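Local coordinates for Lin2118 protein (Listeria innocua, PDB 3OOU) that probably acts, through this C-terminal AraC-type helix-turn-helix domain of a longer response-regulator protein, as a sequence-specific DNA-binding transcription factor, at residues Ser12-Thr15 with Gly21-Leu24; Asn60-Glu65 with Thr74-Lys79; Tyr87-Phe92 with Glu98-Tyr103. All blocks are in the same frame, centred on the assembly; numbering follows the deposited sequence. Where two conformers were deposited one is given.

Interaction 1. Residues Ser12-Thr15 with Gly21-Leu24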
ATOM      1  N   SER A  12      -9.129   6.476  -6.345  1.00 23.55           N
ATOM      2  CA  SER A  12     -10.250   5.548  -6.226  1.00 24.28           C
ATOM      3  C   SER A  12      -9.848   4.123  -6.619  1.00 24.13           C
ATOM      4  O   SER A  12     -10.251   3.162  -5.967  1.00 23.98           O
ATOM      5  CB  SER A  12     -11.447   6.043  -7.043  1.00 24.76           C
ATOM      6  OG  SER A  12     -11.908   7.289  -6.536  1.00 26.84           O
ATOM      7  N   TYR A  13      -9.037   4.002  -7.670  1.00 24.63           N
ATOM      8  CA  TYR A  13      -8.511   2.707  -8.115  1.00 24.97           C
ATOM      9  C   TYR A  13      -7.728   1.970  -7.023  1.00 24.72           C
ATOM     10  O   TYR A  13      -7.880   0.758  -6.853  1.00 24.33           O
ATOM     11  CB  TYR A  13      -7.617   2.891  -9.343  1.00 25.39           C
ATOM     12  CG  TYR A  13      -7.388   1.626 -10.137  1.00 28.05           C
ATOM     13  CD1 TYR A  13      -8.256   1.268 -11.170  1.00 30.44           C
ATOM     14  CD2 TYR A  13      -6.300   0.793  -9.869  1.00 29.68           C
ATOM     15  CE1 TYR A  13      -8.052   0.114 -11.911  1.00 32.29           C
ATOM     16  CE2 TYR A  13      -6.082  -0.368 -10.611  1.00 32.04           C
ATOM     17  CZ  TYR A  13      -6.966  -0.698 -11.630  1.00 32.76           C
ATOM     18  OH  TYR A  13      -6.770  -1.843 -12.371  1.00 34.19           O
ATOM     19  N   ILE A  14      -6.888   2.706  -6.298  1.00 24.81           N
ATOM     20  CA  ILE A  14      -6.134   2.134  -5.175  1.00 25.36           C
ATOM     21  C   ILE A  14      -7.063   1.447  -4.168  1.00 25.93           C
ATOM     22  O   ILE A  14      -6.789   0.327  -3.751  1.00 25.76           O
ATOM     23  CB  ILE A  14      -5.205   3.184  -4.497  1.00 25.14           C
ATOM     24  CG1 ILE A  14      -4.055   3.555  -5.443  1.00 25.59           C
ATOM     25  CG2 ILE A  14      -4.663   2.660  -3.150  1.00 25.70           C
ATOM     26  CD1 ILE A  14      -3.209   4.742  -4.999  1.00 26.01           C
ATOM     27  N   THR A  15      -8.177   2.100  -3.818  1.00 26.94           N
ATOM     28  CA  THR A  15      -9.146   1.560  -2.860  0.50 27.69           C
ATOM     29  C   THR A  15      -9.755   0.230  -3.324  1.00 28.10           C
ATOM     30  O   THR A  15     -10.040  -0.656  -2.515  1.00 28.42           O
ATOM     31  CB  THR A  15     -10.270   2.593  -2.580  0.50 28.00           C
ATOM     32  OG1 THR A  15      -9.684   3.854  -2.231  0.50 27.88           O
ATOM     33  CG2 THR A  15     -11.178   2.133  -1.449  0.50 28.59           C
ATOM     34  N   GLY A  21      -1.125  -6.741  -7.317  1.00 20.40           N
ATOM     35  CA  GLY A  21       0.134  -6.177  -7.774  1.00 20.18           C
ATOM     36  C   GLY A  21      -0.172  -4.864  -8.467  1.00 19.90           C
ATOM     37  O   GLY A  21      -1.006  -4.803  -9.377  1.00 20.72           O
HETATM   38  N   MSE A  22       0.495  -3.809  -8.029  1.00 19.28           N
HETATM   39  CA  MSE A  22       0.220  -2.481  -8.540  1.00 18.71           C
HETATM   40  C   MSE A  22       1.482  -1.651  -8.525  1.00 18.08           C
HETATM   41  O   MSE A  22       2.242  -1.668  -7.552  1.00 18.68           O
HETATM   42  CB  MSE A  22      -0.845  -1.797  -7.674  1.00 19.13           C
HETATM   43  CG  MSE A  22      -1.386  -0.513  -8.274  1.00 20.36           C
HETATM   44 SE   MSE A  22      -2.674   0.286  -7.086  0.70 22.75          SE
HETATM   45  CE  MSE A  22      -3.776  -1.222  -6.757  1.00 22.61           C
ATOM     46  N   SER A  23       1.693  -0.914  -9.606  1.00 16.86           N
ATOM     47  CA  SER A  23       2.801   0.022  -9.691  1.00 15.75           C
ATOM     48  C   SER A  23       2.406   1.139 -10.639  1.00 15.12           C
ATOM     49  O   SER A  23       1.354   1.062 -11.301  1.00 15.36           O
ATOM     50  CB  SER A  23       4.051  -0.684 -10.231  1.00 15.76           C
ATOM     51  OG  SER A  23       3.843  -1.107 -11.572  1.00 16.40           O
ATOM     52  N   LEU A  24       3.248   2.161 -10.739  1.00 14.46           N
ATOM     53  CA  LEU A  24       3.038   3.184 -11.761  1.00 14.56           C
ATOM     54  C   LEU A  24       2.958   2.575 -13.158  1.00 14.84           C
ATOM     55  O   LEU A  24       2.171   3.033 -13.984  1.00 15.43           O
ATOM     56  CB  LEU A  24       4.113   4.267 -11.699  1.00 14.33           C
ATOM     57  CG  LEU A  24       4.035   5.179 -10.472  1.00 14.35           C
ATOM     58  CD1 LEU A  24       5.252   6.079 -10.440  1.00 14.66           C
ATOM     59  CD2 LEU A  24       2.753   6.000 -10.502  1.00 14.72           C
TER
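The phenol ring of Y13 is approached obliquely by the methyl of M22, with Y13 CD2 and M22 CE 4.5 Å apart, so the pair is a loose apolar touch rather than a seat squarely on the ring. Two other rings lie near it: F31 meets it edge-to-face, and the imidazole of H17, one helical turn on, lies against it at about 40°. M22 is selenomethionine, and its selenium makes the closer contact, M22 SE standing 3.9 Å from I14 CG1.

The reach of M22 follows from its torsions. With CG anti to the backbone N (chi1 -169°) and chi2 also extended, the chain runs straight out from the loop after helix 6-17 and then bends at chi3 (-50°). That bend separates the two partners, leaving SE beside I14 and turning CE to Y13. The I14 and M22 side chains cross at about a right angle, and their CA atoms remain 8.5 Å apart, so side-chain reach alone spans the gap.

I14 also packs against F50 and Y53 of helix 50-68, while L27 of helix 24-31 touches both M22 and Y13. S23, at the N-cap of that helix, follows M22 directly, so the reaching residue sits just where the loop turns into the next helix. Across the pair the contact is wholly apolar, burying 125 Å² in all and joining helix 6-17 to the loop before helix 24-31; it probably rests on van der Waals contact and burial of apolar surface, the selenium taking the place of methionine's sulfur.

Interaction 2. Residues Asn60-Glu65 with Thr74-Lys79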
ATOM      1  N   ASN A  60      -1.951   0.330   6.716  1.00 15.28           N
ATOM      2  CA  ASN A  60      -3.141   0.609   7.523  1.00 16.26           C
ATOM      3  C   ASN A  60      -4.130  -0.547   7.521  1.00 16.04           C
ATOM      4  O   ASN A  60      -4.740  -0.836   8.542  1.00 16.88           O
ATOM      5  CB  ASN A  60      -3.805   1.925   7.122  1.00 17.11           C
ATOM      6  CG  ASN A  60      -3.085   3.129   7.701  1.00 19.14           C
ATOM      7  OD1 ASN A  60      -2.321   3.007   8.663  1.00 21.89           O
ATOM      8  ND2 ASN A  60      -3.313   4.291   7.112  1.00 21.68           N
ATOM      9  N   TYR A  61      -4.265  -1.223   6.384  1.00 15.59           N
ATOM     10  CA  TYR A  61      -5.067  -2.433   6.337  1.00 15.65           C
ATOM     11  C   TYR A  61      -4.441  -3.546   7.181  1.00 15.56           C
ATOM     12  O   TYR A  61      -5.121  -4.167   8.003  1.00 15.41           O
ATOM     13  CB  TYR A  61      -5.250  -2.917   4.896  1.00 15.71           C
ATOM     14  CG  TYR A  61      -6.191  -4.091   4.820  1.00 16.87           C
ATOM     15  CD1 TYR A  61      -7.563  -3.877   4.855  1.00 19.06           C
ATOM     16  CD2 TYR A  61      -5.723  -5.401   4.738  1.00 19.32           C
ATOM     17  CE1 TYR A  61      -8.453  -4.909   4.799  1.00 21.34           C
ATOM     18  CE2 TYR A  61      -6.631  -6.474   4.681  1.00 20.50           C
ATOM     19  CZ  TYR A  61      -8.001  -6.197   4.711  1.00 21.80           C
ATOM     20  OH  TYR A  61      -8.965  -7.176   4.657  1.00 24.85           O
ATOM     21  N   ALA A  62      -3.145  -3.784   6.975  1.00 15.64           N
ATOM     22  CA  ALA A  62      -2.431  -4.870   7.646  1.00 15.76           C
ATOM     23  C   ALA A  62      -2.531  -4.754   9.156  1.00 16.66           C
ATOM     24  O   ALA A  62      -2.739  -5.756   9.843  1.00 16.92           O
ATOM     25  CB  ALA A  62      -0.965  -4.895   7.214  1.00 15.68           C
ATOM     26  N   LYS A  63      -2.390  -3.536   9.667  1.00 17.14           N
ATOM     27  CA  LYS A  63      -2.373  -3.330  11.111  1.00 18.12           C
ATOM     28  C   LYS A  63      -3.727  -3.636  11.755  1.00 18.36           C
ATOM     29  O   LYS A  63      -3.776  -4.099  12.893  1.00 19.52           O
ATOM     30  CB  LYS A  63      -1.837  -1.943  11.480  1.00 18.55           C
ATOM     31  CG  LYS A  63      -2.797  -0.786  11.337  1.00 19.44           C
ATOM     32  CD  LYS A  63      -2.049   0.524  11.527  1.00 22.99           C
ATOM     33  CE  LYS A  63      -2.986   1.705  11.662  1.00 24.10           C
ATOM     34  NZ  LYS A  63      -2.205   2.982  11.669  1.00 25.51           N
ATOM     35  N   GLU A  64      -4.815  -3.407  11.019  1.00 17.78           N
ATOM     36  CA  GLU A  64      -6.122  -3.764  11.540  0.50 17.79           C
ATOM     37  C   GLU A  64      -6.347  -5.272  11.422  1.00 18.14           C
ATOM     38  O   GLU A  64      -6.874  -5.887  12.346  1.00 18.16           O
ATOM     39  CB  GLU A  64      -7.229  -2.967  10.851  0.50 17.51           C
ATOM     40  CG  GLU A  64      -8.611  -3.207  11.435  0.50 17.08           C
ATOM     41  CD  GLU A  64      -8.766  -2.721  12.860  0.50 17.30           C
ATOM     42  OE1 GLU A  64      -7.847  -2.061  13.387  0.50 17.26           O
ATOM     43  OE2 GLU A  64      -9.828  -2.995  13.451  0.50 17.92           O
ATOM     44  N   GLU A  65      -5.919  -5.870  10.309  1.00 18.34           N
ATOM     45  CA  GLU A  65      -6.087  -7.303  10.105  1.00 19.39           C
ATOM     46  C   GLU A  65      -5.331  -8.116  11.171  1.00 19.87           C
ATOM     47  O   GLU A  65      -5.800  -9.171  11.610  1.00 20.57           O
ATOM     48  CB  GLU A  65      -5.663  -7.676   8.675  1.00 19.62           C
ATOM     49  CG  GLU A  65      -5.944  -9.120   8.260  1.00 21.47           C
ATOM     50  CD  GLU A  65      -7.400  -9.421   7.964  1.00 23.89           C
ATOM     51  OE1 GLU A  65      -7.720 -10.618   7.848  1.00 26.06           O
ATOM     52  OE2 GLU A  65      -8.228  -8.491   7.827  1.00 24.77           O
ATOM     53  N   THR A  74       2.462 -13.720   7.444  1.00 22.56           N
ATOM     54  CA  THR A  74       2.789 -13.771   6.024  1.00 21.16           C
ATOM     55  C   THR A  74       1.511 -13.799   5.186  1.00 20.52           C
ATOM     56  O   THR A  74       1.439 -13.149   4.142  1.00 19.30           O
ATOM     57  CB  THR A  74       3.705 -14.975   5.715  1.00 21.44           C
ATOM     58  OG1 THR A  74       4.983 -14.746   6.323  1.00 21.68           O
ATOM     59  CG2 THR A  74       3.894 -15.163   4.218  1.00 21.70           C
ATOM     60  N   ILE A  75       0.493 -14.524   5.644  1.00 20.67           N
ATOM     61  CA  ILE A  75      -0.798 -14.558   4.955  0.50 20.67           C
ATOM     62  C   ILE A  75      -1.439 -13.163   4.969  1.00 20.35           C
ATOM     63  O   ILE A  75      -2.000 -12.704   3.978  1.00 20.46           O
ATOM     64  CB  ILE A  75      -1.744 -15.630   5.570  0.50 21.23           C
ATOM     65  CG1 ILE A  75      -1.085 -17.011   5.517  0.50 21.76           C
ATOM     66  CG2 ILE A  75      -3.076 -15.673   4.833  0.50 21.12           C
ATOM     67  CD1 ILE A  75      -2.012 -18.159   5.834  0.50 23.31           C
ATOM     68  N   ILE A  76      -1.345 -12.489   6.113  1.00 19.90           N
ATOM     69  CA  ILE A  76      -1.912 -11.133   6.234  1.00 19.75           C
ATOM     70  C   ILE A  76      -1.190 -10.125   5.331  1.00 18.60           C
ATOM     71  O   ILE A  76      -1.834  -9.279   4.694  1.00 18.47           O
ATOM     72  CB  ILE A  76      -1.974 -10.653   7.696  1.00 20.30           C
ATOM     73  CG1 ILE A  76      -3.057 -11.445   8.433  1.00 21.73           C
ATOM     74  CG2 ILE A  76      -2.261  -9.140   7.757  1.00 21.25           C
ATOM     75  CD1 ILE A  76      -3.031 -11.313   9.945  1.00 24.68           C
ATOM     76  N   ALA A  77       0.136 -10.238   5.251  1.00 17.54           N
ATOM     77  CA  ALA A  77       0.919  -9.405   4.345  1.00 17.06           C
ATOM     78  C   ALA A  77       0.460  -9.612   2.902  1.00 16.61           C
ATOM     79  O   ALA A  77       0.312  -8.650   2.145  1.00 16.09           O
ATOM     80  CB  ALA A  77       2.392  -9.717   4.487  1.00 17.49           C
ATOM     81  N   GLY A  78       0.197 -10.867   2.545  1.00 16.91           N
ATOM     82  CA  GLY A  78      -0.306 -11.193   1.212  1.00 17.70           C
ATOM     83  C   GLY A  78      -1.642 -10.527   0.935  1.00 18.08           C
ATOM     84  O   GLY A  78      -1.848  -9.950  -0.139  1.00 18.69           O
ATOM     85  N   LYS A  79      -2.541 -10.581   1.917  1.00 18.36           N
ATOM     86  CA  LYS A  79      -3.864  -9.967   1.784  1.00 18.87           C
ATOM     87  C   LYS A  79      -3.781  -8.448   1.699  1.00 18.00           C
ATOM     88  O   LYS A  79      -4.706  -7.800   1.218  1.00 18.56           O
ATOM     89  CB  LYS A  79      -4.753 -10.360   2.958  1.00 19.74           C
ATOM     90  CG  LYS A  79      -5.142 -11.819   2.973  1.00 22.68           C
ATOM     91  CD  LYS A  79      -5.946 -12.087   4.215  1.00 27.27           C
ATOM     92  CE  LYS A  79      -6.626 -13.425   4.162  1.00 29.66           C
ATOM     93  NZ  LYS A  79      -7.805 -13.409   5.066  1.00 31.47           N
TER
HETATM   94  O   HOH W   1      -6.108 -12.653   7.456  1.00 35.49           O
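A62 and I76 mark the closest backbone approach, CA to CA 6.4 Å, where the short helical segments 60-65 and 74-79 run roughly antiparallel, their axes 9.3 Å apart at 142°. The side chain of I76 fills this gap. Its CG2 reaches 4.0 Å from A62 O, and both of its branches rest against E65 CG: I76 CG1 lies 3.7 Å from E65 CG, and CG2 is equally near that carbon. E65 gets there with CG anti to its backbone N (chi1 -173°), after which a bend at chi2 carries the carboxylate past I76 toward K79.

There the charges meet at long range. E65 OE1 and K79 NZ are 3.9 Å apart, a long salt bridge, and one water fills in between, donating to E65 OE1 at 2.6 Å and accepting from K79 NZ at 3.0 Å. Beside them the ring of Y61 comes obliquely to the K79 carbonyl, and its other neighbours include F18 and S80.

R104 of helix 100-107 and the loop residues T69 and D71 also touch I76. Both helices belong to the AraC-type helix-turn-helix domain, and the contact sets helix 73-79 against the long helix 50-68. The chemistry is graded: hydrocarbon contact of I76 with the E65 methylenes and, more loosely, with A62, then a long ion pair bridged by one water, so the attraction is probably weaker than in direct contact.

Interaction 3. Residues Tyr87-Phe92 with Glu98-Tyr103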
ATOM      1  N   TYR A  87      10.460  -6.564   2.483  1.00 18.30           N
ATOM      2  CA  TYR A  87       9.912  -5.252   2.145  1.00 18.09           C
ATOM      3  C   TYR A  87       8.708  -4.912   3.024  1.00 18.06           C
ATOM      4  O   TYR A  87       8.641  -3.813   3.573  1.00 18.07           O
ATOM      5  CB  TYR A  87       9.555  -5.209   0.659  1.00 18.36           C
ATOM      6  CG  TYR A  87       9.082  -3.876   0.131  1.00 18.95           C
ATOM      7  CD1 TYR A  87       9.916  -2.753   0.149  1.00 19.81           C
ATOM      8  CD2 TYR A  87       7.809  -3.746  -0.427  1.00 19.01           C
ATOM      9  CE1 TYR A  87       9.482  -1.529  -0.364  1.00 20.29           C
ATOM     10  CE2 TYR A  87       7.367  -2.530  -0.941  1.00 19.56           C
ATOM     11  CZ  TYR A  87       8.207  -1.428  -0.901  1.00 19.87           C
ATOM     12  OH  TYR A  87       7.775  -0.229  -1.419  1.00 21.05           O
ATOM     13  N   PHE A  88       7.776  -5.856   3.179  1.00 17.97           N
ATOM     14  CA  PHE A  88       6.650  -5.662   4.096  1.00 18.31           C
ATOM     15  C   PHE A  88       7.137  -5.283   5.494  1.00 18.92           C
ATOM     16  O   PHE A  88       6.640  -4.333   6.105  1.00 18.92           O
ATOM     17  CB  PHE A  88       5.766  -6.910   4.177  1.00 18.33           C
ATOM     18  CG  PHE A  88       4.726  -6.844   5.265  1.00 18.57           C
ATOM     19  CD1 PHE A  88       3.674  -5.934   5.183  1.00 18.51           C
ATOM     20  CD2 PHE A  88       4.801  -7.682   6.377  1.00 19.53           C
ATOM     21  CE1 PHE A  88       2.707  -5.862   6.185  1.00 19.50           C
ATOM     22  CE2 PHE A  88       3.833  -7.622   7.392  1.00 20.11           C
ATOM     23  CZ  PHE A  88       2.785  -6.708   7.292  1.00 20.43           C
ATOM     24  N   TYR A  89       8.115  -6.037   5.988  1.00 19.70           N
ATOM     25  CA  TYR A  89       8.685  -5.805   7.308  1.00 20.64           C
ATOM     26  C   TYR A  89       9.195  -4.366   7.456  1.00 20.67           C
ATOM     27  O   TYR A  89       8.872  -3.689   8.438  1.00 21.10           O
ATOM     28  CB  TYR A  89       9.801  -6.817   7.563  1.00 21.11           C
ATOM     29  CG  TYR A  89      10.255  -6.904   8.994  1.00 23.64           C
ATOM     30  CD1 TYR A  89       9.488  -7.571   9.955  1.00 25.11           C
ATOM     31  CD2 TYR A  89      11.468  -6.347   9.386  1.00 26.06           C
ATOM     32  CE1 TYR A  89       9.911  -7.656  11.275  1.00 27.59           C
ATOM     33  CE2 TYR A  89      11.901  -6.428  10.703  1.00 28.28           C
ATOM     34  CZ  TYR A  89      11.118  -7.080  11.640  1.00 29.06           C
ATOM     35  OH  TYR A  89      11.563  -7.162  12.937  1.00 31.42           O
ATOM     36  N   ARG A  90       9.957  -3.901   6.469  1.00 20.96           N
ATOM     37  CA  ARG A  90      10.481  -2.527   6.466  1.00 21.42           C
ATOM     38  C   ARG A  90       9.357  -1.498   6.431  1.00 20.69           C
ATOM     39  O   ARG A  90       9.351  -0.527   7.196  1.00 20.91           O
ATOM     40  CB  ARG A  90      11.404  -2.294   5.267  1.00 22.06           C
ATOM     41  CG  ARG A  90      12.788  -2.893   5.389  1.00 24.50           C
ATOM     42  CD  ARG A  90      13.730  -2.373   4.303  1.00 28.01           C
ATOM     43  NE  ARG A  90      13.314  -2.745   2.948  1.00 30.20           N
ATOM     44  CZ  ARG A  90      13.583  -3.910   2.360  1.00 31.60           C
ATOM     45  NH1 ARG A  90      14.269  -4.852   2.999  1.00 32.84           N
ATOM     46  NH2 ARG A  90      13.162  -4.136   1.125  1.00 32.03           N
ATOM     47  N   GLN A  91       8.392  -1.729   5.545  1.00 19.65           N
ATOM     48  CA  GLN A  91       7.308  -0.778   5.338  1.00 18.98           C
ATOM     49  C   GLN A  91       6.354  -0.663   6.522  1.00 19.13           C
ATOM     50  O   GLN A  91       5.900   0.435   6.850  1.00 19.18           O
ATOM     51  CB  GLN A  91       6.555  -1.114   4.046  1.00 18.46           C
ATOM     52  CG  GLN A  91       7.369  -0.842   2.779  1.00 18.64           C
ATOM     53  CD  GLN A  91       7.822   0.605   2.671  1.00 19.45           C
ATOM     54  OE1 GLN A  91       7.075   1.529   2.996  1.00 19.26           O
ATOM     55  NE2 GLN A  91       9.055   0.804   2.220  1.00 20.60           N
ATOM     56  N   PHE A  92       6.059  -1.790   7.165  1.00 18.91           N
ATOM     57  CA  PHE A  92       5.206  -1.786   8.350  1.00 19.53           C
ATOM     58  C   PHE A  92       5.877  -0.985   9.468  1.00 20.55           C
ATOM     59  O   PHE A  92       5.233  -0.157  10.117  1.00 20.63           O
ATOM     60  CB  PHE A  92       4.895  -3.212   8.822  1.00 19.18           C
ATOM     61  CG  PHE A  92       3.760  -3.288   9.806  1.00 19.43           C
ATOM     62  CD1 PHE A  92       2.471  -3.575   9.376  1.00 19.58           C
ATOM     63  CD2 PHE A  92       3.975  -3.063  11.168  1.00 19.77           C
ATOM     64  CE1 PHE A  92       1.409  -3.643  10.287  1.00 19.52           C
ATOM     65  CE2 PHE A  92       2.917  -3.121  12.075  1.00 19.47           C
ATOM     66  CZ  PHE A  92       1.638  -3.420  11.636  1.00 20.07           C
ATOM     67  N   GLU A  98       6.453   0.461  14.611  1.00 28.22           N
ATOM     68  CA  GLU A  98       6.638  -0.826  15.287  1.00 28.22           C
ATOM     69  C   GLU A  98       6.754  -1.968  14.279  1.00 26.99           C
ATOM     70  O   GLU A  98       6.216  -1.879  13.176  1.00 26.38           O
ATOM     71  CB  GLU A  98       5.459  -1.106  16.231  1.00 28.89           C
ATOM     72  CG  GLU A  98       5.209  -0.050  17.320  1.00 31.85           C
ATOM     73  CD  GLU A  98       6.152  -0.156  18.513  1.00 35.59           C
ATOM     74  OE1 GLU A  98       7.032  -1.048  18.530  1.00 36.62           O
ATOM     75  OE2 GLU A  98       6.007   0.664  19.446  1.00 37.59           O
ATOM     76  N   THR A  99       7.439  -3.046  14.658  1.00 26.16           N
ATOM     77  CA  THR A  99       7.419  -4.270  13.850  1.00 25.05           C
ATOM     78  C   THR A  99       6.015  -4.890  13.895  1.00 24.59           C
ATOM     79  O   THR A  99       5.265  -4.663  14.859  1.00 24.04           O
ATOM     80  CB  THR A  99       8.435  -5.311  14.349  1.00 25.25           C
ATOM     81  OG1 THR A  99       8.071  -5.725  15.668  1.00 25.47           O
ATOM     82  CG2 THR A  99       9.854  -4.738  14.354  1.00 25.43           C
ATOM     83  N   PRO A 100       5.648  -5.671  12.860  1.00 24.23           N
ATOM     84  CA  PRO A 100       4.308  -6.267  12.839  1.00 24.83           C
ATOM     85  C   PRO A 100       3.958  -7.079  14.084  1.00 26.14           C
ATOM     86  O   PRO A 100       2.894  -6.874  14.665  1.00 26.21           O
ATOM     87  CB  PRO A 100       4.334  -7.170  11.605  1.00 24.49           C
ATOM     88  CG  PRO A 100       5.390  -6.609  10.731  1.00 23.95           C
ATOM     89  CD  PRO A 100       6.393  -5.929  11.610  1.00 24.05           C
ATOM     90  N   ASN A 101       4.829  -7.987  14.509  1.00 27.48           N
ATOM     91  CA  ASN A 101       4.454  -8.828  15.639  1.00 29.16           C
ATOM     92  C   ASN A 101       4.501  -8.087  16.983  1.00 29.50           C
ATOM     93  O   ASN A 101       3.762  -8.433  17.901  1.00 30.20           O
ATOM     94  CB  ASN A 101       5.217 -10.161  15.643  1.00 29.93           C
ATOM     95  CG  ASN A 101       4.302 -11.364  15.898  1.00 31.48           C
ATOM     96  OD1 ASN A 101       3.140 -11.392  15.458  1.00 32.92           O
ATOM     97  ND2 ASN A 101       4.826 -12.366  16.602  1.00 32.52           N
ATOM     98  N   ARG A 102       5.330  -7.047  17.078  1.00 29.72           N
ATOM     99  CA  ARG A 102       5.330  -6.145  18.236  1.00 30.17           C
ATOM    100  C   ARG A 102       4.030  -5.334  18.305  1.00 29.29           C
ATOM    101  O   ARG A 102       3.443  -5.174  19.376  1.00 29.57           O
ATOM    102  CB  ARG A 102       6.536  -5.202  18.183  1.00 31.16           C
ATOM    103  CG  ARG A 102       6.748  -4.344  19.427  1.00 34.13           C
ATOM    104  CD  ARG A 102       7.628  -5.049  20.457  1.00 38.51           C
ATOM    105  NE  ARG A 102       7.565  -4.394  21.763  1.00 42.63           N
ATOM    106  CZ  ARG A 102       6.695  -4.704  22.722  1.00 44.39           C
ATOM    107  NH1 ARG A 102       5.801  -5.669  22.538  1.00 45.16           N
ATOM    108  NH2 ARG A 102       6.720  -4.048  23.874  1.00 45.40           N
ATOM    109  N   TYR A 103       3.586  -4.829  17.156  1.00 27.63           N
ATOM    110  CA  TYR A 103       2.313  -4.112  17.059  1.00 26.52           C
ATOM    111  C   TYR A 103       1.163  -5.003  17.517  1.00 26.69           C
ATOM    112  O   TYR A 103       0.298  -4.573  18.286  1.00 26.25           O
ATOM    113  CB  TYR A 103       2.076  -3.656  15.615  1.00 25.33           C
ATOM    114  CG  TYR A 103       0.914  -2.704  15.446  1.00 23.29           C
ATOM    115  CD1 TYR A 103       1.106  -1.329  15.537  1.00 21.56           C
ATOM    116  CD2 TYR A 103      -0.374  -3.178  15.182  1.00 21.37           C
ATOM    117  CE1 TYR A 103       0.052  -0.443  15.382  1.00 20.76           C
ATOM    118  CE2 TYR A 103      -1.443  -2.301  15.038  1.00 20.03           C
ATOM    119  CZ  TYR A 103      -1.221  -0.933  15.133  1.00 20.21           C
ATOM    120  OH  TYR A 103      -2.261  -0.053  14.979  1.00 20.56           O
TER
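F92 and P100 pack against each other where helix 85-96 gives way to helix 100-107, in the C-terminal part of an AraC-type helix-turn-helix domain. Traced outward, F92 CB begins 3.9 Å from P100 CG, and F92 CG also meets P100 CG, at 3.8 Å. The ring takes the proline on one face: P100 CB lies 14° off the ring normal through the F92 centroid. At the ring edge CD2 meets a backbone oxygen, F92 CD2 to E98 O being 3.2 Å. Next, CE2 meets P100 CA at 3.5 Å and, near the ring plane, Y103 CB at 3.7 Å. At the tip CZ reaches Y103 CG, 3.9 Å away. This ends in a T-shaped pair, the edge of F92 directed at the face of Y103, with centroids 5.6 Å apart and planes at 82°.

The proline is gripped from further directions. F88 CE2 touches its CG and Y89 its CD, while L73 of helix 73-79 also reaches it. V59 and L66 of helix 50-68 also touch F92, so one phenylalanine ties three helices together.

T99 is the N-cap, so P100 opens the first turn of helix 100-107; T99 OG1 accepts a weak bond from R102 N. That hydroxyl lies between the backbone N and carbonyl carbon (chi1 64°), which turns the methyl toward Y89, with T99 CG2 3.3 Å from Y89 OH.

The contacts run in series along the chain, but interactions 2 and 3 physically join, whereas interaction 1 lies on the opposite side of the chain's centre from interaction 3, their centres about 21 Å apart. Helix 50-68 connects them: it contributes a segment to interaction 2 and touches I14 of interaction 1 and F92 of interaction 3. Between 2 and 3, A62 and A77 pack on F88, and K63 on F92 and Y103. Each has a buried element (I14; A62 and I76; F88, F92 and P100), with K79 exposed in 2 and Y89 in 3. One selenomethionine reaches from a loop in 1, a water-bridged ion pair margins a hydrocarbon centre in 2, and aromatics pack on proline in 3.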